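Local coordinates for protein ZYRO0G01672p (Zygosaccharomyces rouxii, PDB 4U8T) that probably acts as a reader of N6-methyladenosine in mRNA, its YTH domain being seen here in complex with methylated RNA, at residues Y72-V77 and K155-L160. Residues are numbered along the deposited sequence; the frame is centred on the assembly and turned at random.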
ATOM      1  N   TYR A  72       0.776  -5.342  -4.601  1.00 22.01           N
ATOM      2  CA  TYR A  72       1.068  -3.932  -4.429  1.00 16.96           C
ATOM      3  C   TYR A  72       0.183  -3.341  -3.351  1.00 18.19           C
ATOM      4  O   TYR A  72      -0.991  -3.633  -3.245  1.00 17.43           O
ATOM      5  CB  TYR A  72       0.883  -3.195  -5.738  1.00 17.40           C
ATOM      6  CG  TYR A  72       1.902  -3.583  -6.766  1.00 25.16           C
ATOM      7  CD1 TYR A  72       1.706  -4.683  -7.574  1.00 24.49           C
ATOM      8  CD2 TYR A  72       3.063  -2.850  -6.933  1.00 20.69           C
ATOM      9  CE1 TYR A  72       2.634  -5.045  -8.500  1.00 24.22           C
ATOM     10  CE2 TYR A  72       3.980  -3.202  -7.845  1.00 24.49           C
ATOM     11  CZ  TYR A  72       3.768  -4.303  -8.641  1.00 28.52           C
ATOM     12  OH  TYR A  72       4.700  -4.667  -9.581  1.00 27.60           O
ATOM     13  N   LEU A  73       0.797  -2.511  -2.534  1.00 18.86           N
ATOM     14  CA  LEU A  73       0.119  -1.831  -1.459  1.00 16.45           C
ATOM     15  C   LEU A  73       0.148  -0.339  -1.730  1.00 19.70           C
ATOM     16  O   LEU A  73       1.202   0.247  -1.890  1.00 19.28           O
ATOM     17  CB  LEU A  73       0.780  -2.164  -0.123  1.00 16.50           C
ATOM     18  CG  LEU A  73       0.982  -3.637   0.234  1.00 18.59           C
ATOM     19  CD1 LEU A  73       1.821  -3.752   1.473  1.00 17.91           C
ATOM     20  CD2 LEU A  73      -0.363  -4.318   0.457  1.00 18.84           C
ATOM     21  N   LEU A  74      -1.021   0.269  -1.788  1.00 14.04           N
ATOM     22  CA  LEU A  74      -1.112   1.686  -2.032  1.00 14.58           C
ATOM     23  C   LEU A  74      -1.460   2.368  -0.725  1.00 17.73           C
ATOM     24  O   LEU A  74      -2.544   2.200  -0.222  1.00 21.05           O
ATOM     25  CB  LEU A  74      -2.147   1.967  -3.129  1.00 17.44           C
ATOM     26  CG  LEU A  74      -2.101   1.045  -4.380  1.00 22.64           C
ATOM     27  CD1 LEU A  74      -3.088   1.482  -5.433  1.00 22.41           C
ATOM     28  CD2 LEU A  74      -0.744   0.913  -5.028  1.00 17.52           C
ATOM     29  N   PHE A  75      -0.505   3.082  -0.145  1.00 15.54           N
ATOM     30  CA  PHE A  75      -0.649   3.647   1.188  1.00 14.50           C
ATOM     31  C   PHE A  75      -1.361   5.010   1.236  1.00 18.66           C
ATOM     32  O   PHE A  75      -1.160   5.875   0.413  1.00 17.53           O
ATOM     33  CB  PHE A  75       0.706   3.792   1.842  1.00 14.14           C
ATOM     34  CG  PHE A  75       1.246   2.539   2.433  1.00 11.52           C
ATOM     35  CD1 PHE A  75       1.776   1.553   1.640  1.00 10.61           C
ATOM     36  CD2 PHE A  75       1.279   2.369   3.798  1.00 11.84           C
ATOM     37  CE1 PHE A  75       2.293   0.431   2.193  1.00  9.98           C
ATOM     38  CE2 PHE A  75       1.779   1.236   4.348  1.00 16.46           C
ATOM     39  CZ  PHE A  75       2.292   0.266   3.550  1.00 11.41           C
ATOM     40  N   SER A  76      -2.171   5.192   2.258  1.00 19.21           N
ATOM     41  CA  SER A  76      -2.906   6.417   2.456  1.00 16.64           C
ATOM     42  C   SER A  76      -3.152   6.646   3.927  1.00 16.36           C
ATOM     43  O   SER A  76      -3.706   5.790   4.593  1.00 20.83           O
ATOM     44  CB  SER A  76      -4.229   6.338   1.719  1.00 14.93           C
ATOM     45  OG  SER A  76      -5.112   7.330   2.149  1.00 16.25           O
ATOM     46  N   VAL A  77      -2.773   7.799   4.450  1.00 16.81           N
ATOM     47  CA  VAL A  77      -3.023   8.065   5.862  1.00 17.48           C
ATOM     48  C   VAL A  77      -4.467   8.541   6.064  1.00 16.53           C
ATOM     49  O   VAL A  77      -4.991   9.280   5.255  1.00 16.41           O
ATOM     50  CB  VAL A  77      -2.002   9.063   6.413  1.00 14.13           C
ATOM     51  CG1 VAL A  77      -2.298   9.398   7.816  1.00 11.07           C
ATOM     52  CG2 VAL A  77      -0.629   8.458   6.336  1.00 14.76           C
ATOM     53  N   LYS A 155      -3.236   0.031 -12.526  1.00 27.86           N
ATOM     54  CA  LYS A 155      -2.180   0.463 -13.408  1.00 25.82           C
ATOM     55  C   LYS A 155      -2.364   1.926 -13.797  1.00 31.38           C
ATOM     56  O   LYS A 155      -1.396   2.645 -13.932  1.00 32.88           O
ATOM     57  CB  LYS A 155      -2.104  -0.441 -14.639  1.00 26.74           C
ATOM     58  CG  LYS A 155      -1.450  -1.779 -14.339  1.00 28.05           C
ATOM     59  CD  LYS A 155      -1.586  -2.799 -15.447  1.00 30.27           C
ATOM     60  CE  LYS A 155      -0.964  -4.122 -15.031  1.00 33.35           C
ATOM     61  NZ  LYS A 155      -0.968  -5.192 -16.074  1.00 28.64           N
ATOM     62  N   SER A 156      -3.600   2.374 -13.954  1.00 26.58           N
ATOM     63  CA  SER A 156      -3.836   3.782 -14.196  1.00 30.65           C
ATOM     64  C   SER A 156      -3.401   4.637 -13.005  1.00 34.21           C
ATOM     65  O   SER A 156      -2.846   5.711 -13.185  1.00 38.54           O
ATOM     66  CB  SER A 156      -5.302   4.044 -14.510  1.00 33.65           C
ATOM     67  OG  SER A 156      -5.655   3.494 -15.757  1.00 34.07           O
ATOM     68  N   ILE A 157      -3.689   4.172 -11.796  1.00 30.03           N
ATOM     69  CA  ILE A 157      -3.295   4.855 -10.583  1.00 26.10           C
ATOM     70  C   ILE A 157      -1.773   4.857 -10.484  1.00 29.99           C
ATOM     71  O   ILE A 157      -1.159   5.839 -10.086  1.00 29.54           O
ATOM     72  CB  ILE A 157      -3.908   4.178  -9.344  1.00 25.70           C
ATOM     73  CG1 ILE A 157      -5.422   4.275  -9.382  1.00 22.79           C
ATOM     74  CG2 ILE A 157      -3.369   4.776  -8.064  1.00 26.29           C
ATOM     75  CD1 ILE A 157      -6.091   3.559  -8.297  1.00 16.77           C
ATOM     76  N   LEU A 158      -1.150   3.747 -10.838  1.00 28.80           N
ATOM     77  CA  LEU A 158       0.296   3.701 -10.771  1.00 29.65           C
ATOM     78  C   LEU A 158       0.904   4.716 -11.735  1.00 35.93           C
ATOM     79  O   LEU A 158       1.987   5.215 -11.496  1.00 41.81           O
ATOM     80  CB  LEU A 158       0.822   2.314 -11.076  1.00 27.98           C
ATOM     81  CG  LEU A 158       0.704   1.258  -9.991  1.00 23.06           C
ATOM     82  CD1 LEU A 158       1.427   0.032 -10.466  1.00 21.21           C
ATOM     83  CD2 LEU A 158       1.276   1.742  -8.694  1.00 21.46           C
ATOM     84  N   LYS A 159       0.228   4.982 -12.845  1.00 34.78           N
ATOM     85  CA  LYS A 159       0.677   6.001 -13.769  1.00 36.73           C
ATOM     86  C   LYS A 159       0.745   7.335 -13.062  1.00 35.67           C
ATOM     87  O   LYS A 159       1.715   8.054 -13.216  1.00 36.92           O
ATOM     88  CB  LYS A 159      -0.238   6.086 -15.003  1.00 43.96           C
ATOM     89  CG  LYS A 159       0.035   5.032 -16.083  1.00 50.05           C
ATOM     90  CD  LYS A 159      -1.251   4.663 -16.854  1.00 57.90           C
ATOM     91  CE  LYS A 159      -1.044   3.470 -17.800  1.00 62.62           C
ATOM     92  NZ  LYS A 159      -2.332   2.872 -18.255  1.00 66.52           N
ATOM     93  N   LEU A 160      -0.282   7.664 -12.289  1.00 34.47           N
ATOM     94  CA  LEU A 160      -0.296   8.912 -11.544  1.00 34.21           C
ATOM     95  C   LEU A 160       0.817   9.016 -10.501  1.00 34.68           C
ATOM     96  O   LEU A 160       1.330  10.091 -10.233  1.00 33.25           O
ATOM     97  CB  LEU A 160      -1.640   9.096 -10.875  1.00 31.10           C
ATOM     98  CG  LEU A 160      -2.720   9.553 -11.849  1.00 32.88           C
ATOM     99  CD1 LEU A 160      -3.912  10.080 -11.103  1.00 29.00           C
ATOM    100  CD2 LEU A 160      -2.178  10.592 -12.768  1.00 40.47           C
TER
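Leu-74 and Leu-158 bring segments 72-77 and 155-160 closest together, with 9.1 Å between their CA atoms, a spacing at which side chains rather than backbones do the touching. This is strand-on-helix packing in the alpha/beta fold of the YTH domain, a member of the PUA clan: segment 72-77 lies on strand 71-77, inside the mixed sheet, and segment 155-160 lies on helix 151-161, laid against one of the sheet's faces. Within the sheet, strand 71-77 runs parallel to strand 27-33 on one side and antiparallel to strand 82-94 on the other.

The interface is small, about 145 Å² counted over both sides, and its two close contacts are both between apolar side chains. Leu-74 makes the strand's share of these, its isobutyl fork reaching two neighbouring residues of the helix with different methyls. CD1 of Leu-74 meets CG2 of Ile-157 at 4.2 Å. With chi1 at -64°, Ile-157 holds that methyl anti to its own backbone N and turns the longer CG1 arm another way, which leaves CG2 as the branch that meets Leu-74. Ile-157 also touches Phe-130, which ties the helix to a loop, while Leu-74 rests on Val-86 of the adjoining strand 82-94. All three residues that meet here are buried, so the contact is part of the hydrophobic core.

Tyr-72, whose ring meets that of Phe-28, adds a looser share: its CD2 lies 4.8 Å from CD1 of Leu-158. The other Leu-158 methyl closes the join, CD2 sitting 4.3 Å from CD2 of Leu-74.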